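Local structure of MmoQ Response regulator (Methylococcus capsulatus, 3LJX) at residues C101-Y106 against E159-A164; M10-L15 against T190-P195; I199-L204 against G214-F219; A38-I43 against S70-I75; A220-L225 against R252-G257. The protein is a response regulator that, as a full-length protein, probably makes cyclic di-GMP from two GTP molecules, this largely helical fragment being the part with its HDOD domain. All coordinates share one frame; numbering follows the deposited sequence. Where two conformers were deposited one is given.

Contact 1 (C101-Y106 against E159-A164)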
# COMPACT_ATOMS: atom_id res chain seq x y z
N CYS A 101 -7.54 -7.34 15.40
CA CYS A 101 -6.39 -6.90 16.22
C CYS A 101 -6.72 -5.66 17.06
O CYS A 101 -6.69 -4.52 16.58
CB CYS A 101 -5.15 -6.63 15.36
SG CYS A 101 -3.70 -6.13 16.34
N GLU A 102 -7.02 -5.90 18.33
CA GLU A 102 -7.53 -4.88 19.24
C GLU A 102 -6.70 -3.58 19.23
O GLU A 102 -7.24 -2.48 19.07
CB GLU A 102 -7.64 -5.45 20.66
CG GLU A 102 -8.30 -4.53 21.67
CD GLU A 102 -8.63 -5.24 22.98
OE1 GLU A 102 -8.68 -6.49 23.00
OE2 GLU A 102 -8.85 -4.54 23.99
N ALA A 103 -5.38 -3.72 19.39
CA ALA A 103 -4.51 -2.55 19.50
C ALA A 103 -4.15 -1.85 18.17
O ALA A 103 -3.57 -0.78 18.18
CB ALA A 103 -3.23 -2.92 20.28
N PHE A 104 -4.51 -2.45 17.04
CA PHE A 104 -4.20 -1.86 15.74
C PHE A 104 -5.24 -0.82 15.32
O PHE A 104 -6.44 -1.09 15.27
CB PHE A 104 -4.08 -2.94 14.66
CG PHE A 104 -3.51 -2.44 13.34
CD1 PHE A 104 -2.17 -2.06 13.24
CD2 PHE A 104 -4.30 -2.39 12.20
CE1 PHE A 104 -1.63 -1.62 12.03
CE2 PHE A 104 -3.77 -1.96 10.98
CZ PHE A 104 -2.43 -1.58 10.90
N ASP A 105 -4.76 0.38 14.99
CA ASP A 105 -5.63 1.47 14.58
C ASP A 105 -5.98 1.34 13.10
O ASP A 105 -5.31 1.91 12.25
CB ASP A 105 -4.95 2.81 14.87
CG ASP A 105 -5.91 3.98 14.75
OD1 ASP A 105 -6.98 3.82 14.12
OD2 ASP A 105 -5.59 5.07 15.28
N TYR A 106 -7.04 0.60 12.79
CA TYR A 106 -7.40 0.33 11.41
C TYR A 106 -7.81 1.60 10.66
O TYR A 106 -7.40 1.81 9.51
CB TYR A 106 -8.50 -0.72 11.33
CG TYR A 106 -8.07 -2.14 11.71
CD1 TYR A 106 -8.02 -2.55 13.04
CD2 TYR A 106 -7.74 -3.07 10.72
CE1 TYR A 106 -7.64 -3.86 13.37
CE2 TYR A 106 -7.37 -4.37 11.04
CZ TYR A 106 -7.32 -4.77 12.36
OH TYR A 106 -6.93 -6.06 12.67
N GLU A 159 -0.14 -7.50 21.69
CA GLU A 159 0.97 -7.45 22.64
C GLU A 159 2.12 -6.61 22.09
O GLU A 159 2.59 -5.68 22.76
CB GLU A 159 1.48 -8.85 22.97
CG GLU A 159 0.51 -9.74 23.72
CD GLU A 159 1.09 -11.13 24.00
OE1 GLU A 159 2.34 -11.27 23.96
OE2 GLU A 159 0.31 -12.08 24.24
N CYS A 160 2.60 -6.93 20.90
CA CYS A 160 3.72 -6.17 20.33
C CYS A 160 3.40 -4.68 20.26
O CYS A 160 4.21 -3.84 20.66
CB CYS A 160 4.07 -6.69 18.94
SG CYS A 160 4.56 -8.43 18.92
N LEU A 161 2.21 -4.35 19.78
CA LEU A 161 1.84 -2.96 19.58
C LEU A 161 1.77 -2.18 20.89
O LEU A 161 2.08 -1.00 20.93
CB LEU A 161 0.51 -2.86 18.82
CG LEU A 161 0.59 -3.26 17.34
CD1 LEU A 161 -0.77 -3.12 16.69
CD2 LEU A 161 1.63 -2.43 16.60
N ARG A 162 1.37 -2.85 21.96
CA ARG A 162 1.28 -2.18 23.25
C ARG A 162 2.64 -1.93 23.89
O ARG A 162 2.82 -0.96 24.62
CB ARG A 162 0.35 -2.94 24.20
CG ARG A 162 -1.09 -2.90 23.74
CD ARG A 162 -1.99 -3.77 24.57
NE ARG A 162 -3.39 -3.52 24.23
CZ ARG A 162 -4.24 -4.44 23.80
NH1 ARG A 162 -3.85 -5.70 23.64
NH2 ARG A 162 -5.50 -4.10 23.53
N LYS A 163 3.62 -2.79 23.60
CA LYS A 163 4.92 -2.67 24.26
C LYS A 163 6.03 -2.02 23.44
O LYS A 163 7.08 -1.68 24.00
CB LYS A 163 5.39 -4.02 24.81
CG LYS A 163 5.29 -5.16 23.86
CD LYS A 163 5.56 -6.48 24.57
CE LYS A 163 7.02 -6.59 25.02
NZ LYS A 163 7.41 -8.02 25.28
N ALA A 164 5.83 -1.83 22.14
CA ALA A 164 6.91 -1.27 21.33
C ALA A 164 6.45 -0.46 20.12
O ALA A 164 5.30 -0.57 19.68
CB ALA A 164 7.87 -2.37 20.89
O HOH W 1 -5.94 -8.07 22.75

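Contact 2 (M10-L15 against T190-P195)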
# COMPACT_ATOMS: atom_id res chain seq x y z
N MSE A 10 2.16 -15.35 3.97
CA MSE A 10 1.44 -14.80 2.84
C MSE A 10 -0.06 -14.70 3.14
O MSE A 10 -0.74 -15.72 3.22
CB MSE A 10 1.70 -15.70 1.64
CG MSE A 10 0.92 -15.35 0.42
SE MSE A 10 1.43 -13.66 -0.35
CE MSE A 10 -0.34 -13.23 -1.01
N LEU A 11 -0.56 -13.48 3.31
CA LEU A 11 -2.01 -13.25 3.44
C LEU A 11 -2.46 -12.38 2.29
O LEU A 11 -1.77 -11.43 1.90
CB LEU A 11 -2.38 -12.56 4.76
CG LEU A 11 -2.33 -13.38 6.04
CD1 LEU A 11 -0.87 -13.63 6.45
CD2 LEU A 11 -3.10 -12.70 7.17
N CYS A 12 -3.63 -12.67 1.74
CA CYS A 12 -4.18 -11.77 0.74
C CYS A 12 -5.70 -11.78 0.78
O CYS A 12 -6.32 -10.76 1.08
CB CYS A 12 -3.63 -12.08 -0.66
SG CYS A 12 -4.05 -10.82 -1.89
N ASP A 13 -6.31 -12.94 0.52
CA ASP A 13 -7.76 -13.03 0.50
C ASP A 13 -8.38 -12.59 1.82
O ASP A 13 -9.47 -12.04 1.84
CB ASP A 13 -8.21 -14.44 0.14
CG ASP A 13 -7.81 -14.85 -1.28
OD1 ASP A 13 -7.50 -13.96 -2.11
OD2 ASP A 13 -7.82 -16.06 -1.57
N SER A 14 -7.66 -12.80 2.92
CA SER A 14 -8.22 -12.57 4.25
C SER A 14 -8.03 -11.15 4.77
O SER A 14 -8.51 -10.82 5.86
CB SER A 14 -7.59 -13.54 5.26
OG SER A 14 -6.26 -13.15 5.58
N LEU A 15 -7.31 -10.31 4.04
CA LEU A 15 -7.10 -8.94 4.54
C LEU A 15 -8.43 -8.16 4.52
O LEU A 15 -9.17 -8.20 3.53
CB LEU A 15 -6.02 -8.21 3.74
CG LEU A 15 -4.63 -8.88 3.66
CD1 LEU A 15 -3.75 -8.15 2.64
CD2 LEU A 15 -3.93 -8.93 5.02
N THR A 190 6.11 -8.40 -3.70
CA THR A 190 6.79 -9.28 -4.63
C THR A 190 5.85 -10.40 -5.09
O THR A 190 5.76 -10.68 -6.29
CB THR A 190 8.04 -9.86 -4.00
OG1 THR A 190 8.98 -8.80 -3.80
CG2 THR A 190 8.66 -10.92 -4.90
N ASP A 191 5.12 -11.02 -4.16
CA ASP A 191 4.15 -12.05 -4.55
C ASP A 191 3.09 -11.48 -5.49
O ASP A 191 2.62 -12.19 -6.37
CB ASP A 191 3.45 -12.70 -3.35
CG ASP A 191 2.70 -14.00 -3.75
OD1 ASP A 191 3.37 -14.95 -4.24
OD2 ASP A 191 1.45 -14.09 -3.57
N TRP A 192 2.72 -10.21 -5.32
CA TRP A 192 1.62 -9.64 -6.09
C TRP A 192 2.04 -9.10 -7.46
O TRP A 192 1.21 -8.56 -8.20
CB TRP A 192 0.89 -8.56 -5.29
CG TRP A 192 0.33 -9.08 -4.02
CD1 TRP A 192 0.24 -10.40 -3.64
CD2 TRP A 192 -0.19 -8.32 -2.93
NE1 TRP A 192 -0.32 -10.50 -2.39
CE2 TRP A 192 -0.60 -9.23 -1.93
CE3 TRP A 192 -0.37 -6.95 -2.71
CZ2 TRP A 192 -1.16 -8.82 -0.73
CZ3 TRP A 192 -0.93 -6.54 -1.51
CH2 TRP A 192 -1.32 -7.47 -0.54
N GLY A 193 3.32 -9.24 -7.79
CA GLY A 193 3.78 -8.92 -9.13
C GLY A 193 4.77 -7.79 -9.31
O GLY A 193 5.30 -7.62 -10.40
N PHE A 194 5.03 -7.01 -8.26
CA PHE A 194 5.94 -5.87 -8.40
C PHE A 194 7.38 -6.33 -8.63
O PHE A 194 7.88 -7.21 -7.94
CB PHE A 194 5.87 -4.95 -7.16
CG PHE A 194 4.64 -4.08 -7.11
CD1 PHE A 194 4.64 -2.83 -7.71
CD2 PHE A 194 3.48 -4.51 -6.47
CE1 PHE A 194 3.51 -2.02 -7.66
CE2 PHE A 194 2.35 -3.72 -6.43
CZ PHE A 194 2.37 -2.46 -7.03
N PRO A 195 8.06 -5.74 -9.62
CA PRO A 195 9.46 -6.13 -9.82
C PRO A 195 10.37 -5.55 -8.74
O PRO A 195 10.02 -4.57 -8.08
CB PRO A 195 9.78 -5.53 -11.20
CG PRO A 195 8.90 -4.32 -11.30
CD PRO A 195 7.61 -4.70 -10.56

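Contact 3 (I199-L204 against G214-F219)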
# COMPACT_ATOMS: atom_id res chain seq x y z
N ILE A 199 10.45 -2.58 -5.03
CA ILE A 199 10.70 -2.97 -3.65
C ILE A 199 11.99 -2.31 -3.12
O ILE A 199 12.03 -1.84 -1.97
CB ILE A 199 10.77 -4.51 -3.48
CG1 ILE A 199 9.37 -5.13 -3.55
CG2 ILE A 199 11.35 -4.88 -2.14
CD1 ILE A 199 8.89 -5.41 -4.94
N ASP A 200 13.02 -2.25 -3.95
CA ASP A 200 14.26 -1.60 -3.53
C ASP A 200 14.04 -0.11 -3.29
O ASP A 200 14.58 0.47 -2.35
CB ASP A 200 15.39 -1.79 -4.55
CG ASP A 200 15.91 -3.23 -4.60
OD1 ASP A 200 15.54 -4.05 -3.73
OD2 ASP A 200 16.71 -3.54 -5.51
N ALA A 201 13.24 0.53 -4.14
CA ALA A 201 13.02 1.96 -3.99
C ALA A 201 12.30 2.19 -2.67
O ALA A 201 12.62 3.11 -1.91
CB ALA A 201 12.24 2.50 -5.16
N LEU A 202 11.34 1.31 -2.37
CA LEU A 202 10.59 1.37 -1.13
C LEU A 202 11.49 1.19 0.09
O LEU A 202 11.42 1.97 1.05
CB LEU A 202 9.52 0.28 -1.11
CG LEU A 202 8.73 0.16 0.19
CD1 LEU A 202 8.00 1.47 0.48
CD2 LEU A 202 7.74 -1.03 0.12
N GLN A 203 12.33 0.17 0.05
CA GLN A 203 13.26 -0.05 1.16
C GLN A 203 14.21 1.13 1.34
O GLN A 203 14.43 1.59 2.46
CB GLN A 203 14.05 -1.34 0.97
CG GLN A 203 14.76 -1.77 2.24
CD GLN A 203 15.37 -3.15 2.15
OE1 GLN A 203 15.48 -3.73 1.06
NE2 GLN A 203 15.78 -3.69 3.29
N LEU A 204 14.78 1.61 0.23
CA LEU A 204 15.63 2.80 0.25
C LEU A 204 14.90 3.99 0.90
O LEU A 204 15.49 4.73 1.70
CB LEU A 204 16.02 3.18 -1.17
CG LEU A 204 17.49 3.32 -1.51
CD1 LEU A 204 18.28 2.16 -0.93
CD2 LEU A 204 17.67 3.39 -3.02
N GLY A 214 20.60 7.81 -9.30
CA GLY A 214 19.80 7.02 -10.21
C GLY A 214 18.31 7.11 -9.95
O GLY A 214 17.86 7.68 -8.95
N ARG A 215 17.54 6.51 -10.86
CA ARG A 215 16.09 6.54 -10.80
C ARG A 215 15.60 5.90 -9.51
O ARG A 215 14.62 6.35 -8.92
CB ARG A 215 15.47 5.84 -12.02
CG ARG A 215 13.95 5.96 -12.10
CD ARG A 215 13.41 5.28 -13.36
NE ARG A 215 14.07 5.78 -14.57
CZ ARG A 215 13.47 6.53 -15.49
NH1 ARG A 215 12.19 6.86 -15.35
NH2 ARG A 215 14.16 6.94 -16.54
N THR A 216 16.30 4.86 -9.06
CA THR A 216 15.90 4.18 -7.84
C THR A 216 15.99 5.13 -6.65
O THR A 216 15.09 5.17 -5.80
CB THR A 216 16.74 2.93 -7.56
OG1 THR A 216 16.74 2.08 -8.71
CG2 THR A 216 16.16 2.17 -6.40
N GLY A 217 17.07 5.91 -6.60
CA GLY A 217 17.27 6.89 -5.55
C GLY A 217 16.23 7.99 -5.62
O GLY A 217 15.70 8.44 -4.60
N ARG A 218 15.90 8.42 -6.84
CA ARG A 218 14.96 9.52 -7.00
C ARG A 218 13.55 9.09 -6.61
O ARG A 218 12.83 9.81 -5.91
CB ARG A 218 14.99 10.07 -8.42
CG ARG A 218 14.25 11.39 -8.57
CD ARG A 218 14.28 11.85 -10.01
NE ARG A 218 15.24 12.92 -10.19
CZ ARG A 218 14.90 14.19 -10.36
NH1 ARG A 218 13.62 14.53 -10.37
NH2 ARG A 218 15.84 15.12 -10.51
N PHE A 219 13.18 7.89 -7.03
CA PHE A 219 11.87 7.37 -6.67
C PHE A 219 11.83 7.16 -5.15
O PHE A 219 10.83 7.48 -4.50
CB PHE A 219 11.59 6.07 -7.44
CG PHE A 219 10.19 5.54 -7.26
CD1 PHE A 219 9.12 6.40 -7.12
CD2 PHE A 219 9.96 4.17 -7.28
CE1 PHE A 219 7.83 5.90 -6.96
CE2 PHE A 219 8.67 3.67 -7.12
CZ PHE A 219 7.61 4.54 -6.97

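Contact 4 (A38-I43 against S70-I75)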
# COMPACT_ATOMS: atom_id res chain seq x y z
N ALA A 38 -14.79 4.38 -12.88
CA ALA A 38 -15.40 4.70 -11.59
C ALA A 38 -15.13 3.58 -10.60
O ALA A 38 -14.89 3.83 -9.42
CB ALA A 38 -16.89 4.92 -11.74
N LEU A 39 -15.18 2.35 -11.09
CA LEU A 39 -14.98 1.20 -10.23
C LEU A 39 -13.52 1.14 -9.74
O LEU A 39 -13.28 0.94 -8.55
CB LEU A 39 -15.32 -0.08 -10.99
CG LEU A 39 -15.31 -1.31 -10.08
CD1 LEU A 39 -16.25 -1.06 -8.91
CD2 LEU A 39 -15.68 -2.57 -10.84
N ALA A 40 -12.57 1.33 -10.65
CA ALA A 40 -11.15 1.38 -10.31
C ALA A 40 -10.84 2.49 -9.29
O ALA A 40 -10.14 2.25 -8.29
CB ALA A 40 -10.30 1.56 -11.57
N GLN A 41 -11.36 3.69 -9.53
CA GLN A 41 -11.13 4.82 -8.64
C GLN A 41 -11.55 4.46 -7.22
O GLN A 41 -10.87 4.78 -6.24
CB GLN A 41 -11.90 6.05 -9.12
CG GLN A 41 -11.24 6.80 -10.26
CD GLN A 41 -10.39 7.97 -9.76
OE1 GLN A 41 -9.16 7.87 -9.65
NE2 GLN A 41 -11.04 9.10 -9.47
N LEU A 42 -12.68 3.78 -7.12
CA LEU A 42 -13.22 3.43 -5.82
C LEU A 42 -12.45 2.27 -5.20
O LEU A 42 -12.11 2.29 -4.01
CB LEU A 42 -14.70 3.11 -5.96
CG LEU A 42 -15.43 2.87 -4.65
CD1 LEU A 42 -15.00 3.91 -3.62
CD2 LEU A 42 -16.94 2.91 -4.87
N ILE A 43 -12.15 1.25 -6.00
CA ILE A 43 -11.49 0.04 -5.49
C ILE A 43 -10.09 0.38 -5.01
O ILE A 43 -9.60 -0.19 -4.03
CB ILE A 43 -11.41 -1.05 -6.57
CG1 ILE A 43 -12.77 -1.73 -6.75
CG2 ILE A 43 -10.36 -2.10 -6.20
CD1 ILE A 43 -12.81 -2.71 -7.91
N SER A 70 -1.92 -1.21 -11.31
CA SER A 70 -3.06 -0.37 -10.96
C SER A 70 -4.37 -1.11 -11.26
O SER A 70 -4.43 -1.96 -12.16
CB SER A 70 -3.03 0.92 -11.77
OG SER A 70 -3.21 0.63 -13.14
N VAL A 71 -5.42 -0.80 -10.51
CA VAL A 71 -6.69 -1.46 -10.74
C VAL A 71 -7.15 -1.24 -12.19
O VAL A 71 -7.63 -2.17 -12.84
CB VAL A 71 -7.76 -0.99 -9.77
CG1 VAL A 71 -9.03 -1.83 -9.91
CG2 VAL A 71 -7.22 -1.06 -8.34
N ILE A 72 -6.98 -0.02 -12.71
CA ILE A 72 -7.46 0.26 -14.06
C ILE A 72 -6.69 -0.57 -15.11
O ILE A 72 -7.28 -1.08 -16.07
CB ILE A 72 -7.42 1.75 -14.40
CG1 ILE A 72 -8.16 2.02 -15.71
CG2 ILE A 72 -5.99 2.24 -14.46
CD1 ILE A 72 -9.64 1.74 -15.65
N ASP A 73 -5.39 -0.75 -14.90
CA ASP A 73 -4.62 -1.63 -15.80
C ASP A 73 -5.02 -3.09 -15.65
O ASP A 73 -5.06 -3.83 -16.64
CB ASP A 73 -3.13 -1.45 -15.59
CG ASP A 73 -2.65 -0.08 -16.03
OD1 ASP A 73 -3.15 0.41 -17.07
OD2 ASP A 73 -1.78 0.50 -15.33
N ALA A 74 -5.32 -3.52 -14.43
CA ALA A 74 -5.81 -4.89 -14.25
C ALA A 74 -7.11 -5.10 -15.04
O ALA A 74 -7.29 -6.12 -15.73
CB ALA A 74 -6.01 -5.21 -12.77
N ILE A 75 -8.01 -4.13 -14.95
CA ILE A 75 -9.28 -4.21 -15.67
C ILE A 75 -9.05 -4.34 -17.18
O ILE A 75 -9.60 -5.25 -17.81
CB ILE A 75 -10.16 -2.99 -15.40
CG1 ILE A 75 -10.70 -3.03 -13.98
CG2 ILE A 75 -11.32 -2.97 -16.37
CD1 ILE A 75 -11.59 -1.84 -13.65

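Contact 5 (A220-L225 against R252-G257)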
# COMPACT_ATOMS: atom_id res chain seq x y z
N ALA A 220 12.91 6.64 -4.57
CA ALA A 220 12.97 6.48 -3.12
C ALA A 220 12.73 7.82 -2.40
O ALA A 220 11.95 7.90 -1.44
CB ALA A 220 14.32 5.86 -2.68
N ARG A 221 13.38 8.88 -2.87
CA ARG A 221 13.18 10.19 -2.24
C ARG A 221 11.73 10.66 -2.42
O ARG A 221 11.18 11.32 -1.54
CB ARG A 221 14.17 11.22 -2.79
CG ARG A 221 15.58 11.08 -2.21
CD ARG A 221 16.55 12.17 -2.73
NE ARG A 221 17.00 11.88 -4.09
CZ ARG A 221 17.97 11.02 -4.38
NH1 ARG A 221 18.60 10.36 -3.41
NH2 ARG A 221 18.31 10.80 -5.65
N GLN A 222 11.10 10.27 -3.52
CA GLN A 222 9.70 10.64 -3.74
C GLN A 222 8.77 9.89 -2.79
O GLN A 222 7.79 10.46 -2.29
CB GLN A 222 9.28 10.38 -5.18
CG GLN A 222 9.96 11.30 -6.21
CD GLN A 222 9.71 10.82 -7.64
OE1 GLN A 222 9.64 9.60 -7.90
NE2 GLN A 222 9.56 11.76 -8.58
N LEU A 223 9.10 8.63 -2.55
CA LEU A 223 8.36 7.81 -1.60
C LEU A 223 8.52 8.36 -0.19
O LEU A 223 7.54 8.52 0.53
CB LEU A 223 8.87 6.37 -1.64
CG LEU A 223 8.28 5.51 -2.75
CD1 LEU A 223 9.31 4.50 -3.31
CD2 LEU A 223 7.02 4.81 -2.22
N ALA A 224 9.77 8.66 0.18
CA ALA A 224 10.06 9.18 1.51
C ALA A 224 9.29 10.48 1.73
O ALA A 224 8.74 10.71 2.80
CB ALA A 224 11.59 9.41 1.70
N LEU A 225 9.23 11.31 0.69
CA LEU A 225 8.49 12.56 0.81
C LEU A 225 6.98 12.33 0.97
O LEU A 225 6.33 13.02 1.76
CB LEU A 225 8.76 13.44 -0.39
CG LEU A 225 8.56 14.91 -0.09
CD1 LEU A 225 9.54 15.34 1.00
CD2 LEU A 225 8.79 15.68 -1.37
N ARG A 252 13.72 19.17 -2.72
CA ARG A 252 14.30 20.01 -3.76
C ARG A 252 15.02 19.15 -4.79
O ARG A 252 15.00 19.45 -5.98
CB ARG A 252 15.28 21.05 -3.18
CG ARG A 252 14.72 21.89 -2.03
CD ARG A 252 14.05 23.19 -2.48
NE ARG A 252 13.69 24.02 -1.33
CZ ARG A 252 14.34 25.13 -0.96
NH1 ARG A 252 15.39 25.57 -1.66
NH2 ARG A 252 13.94 25.81 0.12
N ARG A 253 15.66 18.08 -4.34
CA ARG A 253 16.49 17.27 -5.23
C ARG A 253 15.68 16.44 -6.25
O ARG A 253 16.17 16.16 -7.35
CB ARG A 253 17.49 16.42 -4.42
CG ARG A 253 18.57 15.77 -5.24
CD ARG A 253 19.43 14.89 -4.36
NE ARG A 253 20.20 13.92 -5.12
CZ ARG A 253 20.88 12.92 -4.55
NH1 ARG A 253 20.85 12.77 -3.23
NH2 ARG A 253 21.56 12.07 -5.30
N CYS A 254 14.44 16.06 -5.90
CA CYS A 254 13.51 15.54 -6.91
C CYS A 254 12.90 16.67 -7.74
O CYS A 254 12.35 16.43 -8.82
CB CYS A 254 12.33 14.74 -6.34
SG CYS A 254 12.39 14.11 -4.67
N GLY A 255 12.96 17.90 -7.22
CA GLY A 255 12.37 19.06 -7.87
C GLY A 255 10.92 19.24 -7.46
O GLY A 255 10.05 18.54 -7.98
N LEU A 256 10.63 20.18 -6.56
CA LEU A 256 9.27 20.31 -6.08
C LEU A 256 8.68 21.72 -6.07
O LEU A 256 9.33 22.71 -5.70
CB LEU A 256 9.08 19.62 -4.72
CG LEU A 256 8.02 18.52 -4.79
CD1 LEU A 256 8.47 17.45 -5.74
CD2 LEU A 256 7.74 17.95 -3.43
N GLY A 257 7.42 21.78 -6.52
CA GLY A 257 6.61 22.98 -6.45
C GLY A 257 5.71 22.77 -5.26
O GLY A 257 5.26 21.66 -5.00
O HOH W 2 16.94 12.89 -7.34

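Contact 1 (C101-Y106 against E159-A164)
Ala103 and Leu161 mark the nearest approach of the backbones, CA to CA 6.4 Å, where a type I beta turn from Cys101 to Phe104, in the loop between helices 80-88 and 106-125, meets the end of helix 154-163. Leu161 carries the inner part of the contact. Its CB touches Ala103 CB at 4.0 Å, while its CD1 methyl reaches the turn itself, 3.8 Å from Phe104 CA. The same methyl sits at the edge of the Phe104 ring, near the ring plane, at 3.9 Å from CD1 of that ring. Farther out Arg162 takes over. Its CG stands anti to the carbonyl carbon (chi1 -67°), and the chain runs extended to NE. The guanidinium then covers Ala103, whose CB lies over the centre of one face, 3.9 Å from the plane. At the edge of this group comes Glu102, with OE2 3.4 Å from Arg162 NH2 in a salt bridge. The carboxylate and guanidinium planes stand 88° apart, and a water touches both Glu102 OE1 and Arg162 NH1. Within 101-106, Cys101 N-H bonds Tyr106 OH at 3.1 Å, and Ser158 OG of helix 154-163 bonds Ala103 N. No direct hydrogen bond joins the two segments, so methyl packing and one solvent-side ion pair hold them, and water would probably weaken the latter.

Contact 2 (M10-L15 against T190-P195)
Trp192 points the rim of its indole at the loop 10-15, and the loop residues gather round that rim more than over its faces. Its CG lies anti to the carbonyl carbon (chi1 -59°), which starts the indole out on the side of the backbone N. Leu15 meets Trp192 tip to tip, CD1 to CH2 4.1 Å. Cys12 SG approaches obliquely, 4.3 Å from the centroid of the five-membered ring and 42° off its normal, a sulfur-aromatic contact. Leu11 O lies at the edge, in plane, 3.8 Å from CZ2. Met10, built as selenomethionine, lies across Asp191 and adds a Met-aromatic contact, SE 5.2 Å from the centroid of the Trp192 five-membered ring; it is poorly ordered, and its very short approaches are doubtful. Trp192 NE1 is buried with no hydrogen-bond partner in the model. An alanine in place of Trp192 would probably open a gap here and leave Cys12 SG and Leu15 CD1 without their aromatic neighbour. Gly193, with positive phi, ends helix 181-191 in a Schellman motif. Around this junction, helix 47-58 meets Trp192 through Arg55 and bonds its carbonyl through Asn58, while Leu11 and Leu15 pack on helix 144-152.

Contact 3 (I199-L204 against G214-F219)
Leu204, which lies against Thr216, has one of the two shortest polar bonds here on its own backbone: its N bonds Asp200 O at 2.8 Å, matched on the partner helix by Phe219 N to Arg215 O. These are bonds inside each helix. Between the helices the contact is all van der Waals, although the axes of the short segments approach to 8.5 Å. That closeness rests on Ala201, whose CA comes within 5.3 Å of Thr216 CA. Its single methyl touches both the Thr216 carbonyl oxygen and the Phe219 ring, with CB 3.5 Å from CD2 of that ring. The approach to the ring is oblique. Thr216 answers with a methyl of its own. Its OG1 is anti to the carbonyl carbon (chi1 -53°), which sets CG2 anti to the backbone N, where it meets Ala201 CA at 4.0 Å and Leu204 CD2 at 3.9 Å. The side chains of Leu204 and Thr216 cross at about a right angle. Leu204 CD2 also reaches Gly217 CA at 4.3 Å. The Asp200 carboxylate bonds Gln196, one turn earlier. Ala201 and Leu204 continue onto Leu223 and Ala220, farther along helix 214-233. Two successive helices joined by a loop pack here at -51°, an angle that would be consistent with the one expected when i±4 ridges fit into grooves, within the all-helical architecture known for HDOD proteins.

Contact 4 (A38-I43 against S70-I75)
Ala40 of helix 36-43 is the bump that fits against helix 71-78, and Val71, Ile72 and Ile75 form the hollow that receives it. The CA atoms of Ala40 and Val71 are only 5.3 Å apart, while the axes of the short segments come to 9.1 Å and run at 138° to each other. Ala40 CB settles against the backbone at the floor of the hollow, 3.8 Å from Ile72 N. Ile72 CB forms one wall at 4.0 Å, and Ile75 CD1 touches the same methyl at 4.2 Å. Ile72 CD1 also touches Ala40 CB. In the reverse direction Val71 is the bump: its CG1, anti to the backbone N, fits between Ala40 CA and Ile43 CG2, and its CG2 lies 3.9 Å from Ile43 CG2. The Ile43 and Val71 side chains run nearly perpendicular, so branched methyls of one side lie across those of the other. Helix 80-88 meets the same hydrophobic patch, Val83 touching both Ile43 and Ile75, and helix 47-58 adds Ile53 on Ile43. The polar groups lie off to one side, where Ser70 is the N-cap of helix 71-78. Its OG accepts from Asp73 N, with an N-H...O angle of 154°, and donates to Asp73 OD2 at 2.6 Å, arriving from above the carboxylate plane; Asp73 OD1 holds Lys133 in a salt bridge. With no hydrogen bond or charge between the two segments, the fit depends on shape and on burying aliphatic surface.

Contact 5 (A220-L225 against R252-G257)
The guanidinium groups of Arg221 and Arg253 lie face to face, an arginine-arginine stack with centres 3.5 Å apart and planes at 11°. Arg221 CZ sits over the centre of the Arg253 group, whereas Arg253 CZ is offset toward the rim of the Arg221 group. At the edge of Arg221, in plane, a water accepts a hydrogen bond from Arg221 NH2 at 3.0 Å. Both groups are donors carrying like charge, and NH1 of Arg221 comes within 3.3 Å of NH1 of Arg253. Carbonyl oxygens of the loop between helices 196-204 and 214-233 probably offset the repulsion: Ile210 O and Asp212 O take Arg221 NH1, and Arg211 O takes Arg253 NH2. An alanine in place of Arg221 would probably leave Ile210 O and Asp212 O without this donor and take away the flat group on which Arg253 lies. Arg253 reaches over with its chain extended from CG to NE, while that of Arg221 bends at chi3. Elsewhere the end of helix 245-254 packs on helix 214-233, and just past it Leu256 meets Leu225 through their CD2 methyls, though Leu256 has two conformers and the tight spacing is doubtful. Cys254 SG rests between Arg221 CB at 3.9 Å and Gln222 CG at 4.0 Å.

In the fold
From the N terminus, the loop 10-15 opens the widest of these closures, completed only when 190-195 returns to it in contact 2. Within that span contact 4 closes first, joining helices 36-43 and 71-78, and contact 1 follows, tying the loop before helix 106-125 to helix 154-163. These two inner closures come one after the other, on opposite sides of the chain's centre. Contact 3 begins just beyond contact 2 and touches it, Ile199 packing on Thr190 and Phe194. It brings helix 196-204 to helix 214-233, which contact 5 then uses to hold helix 245-254. Contacts 3 and 5 adjoin, their centres about 11 Å apart. No two closures cross.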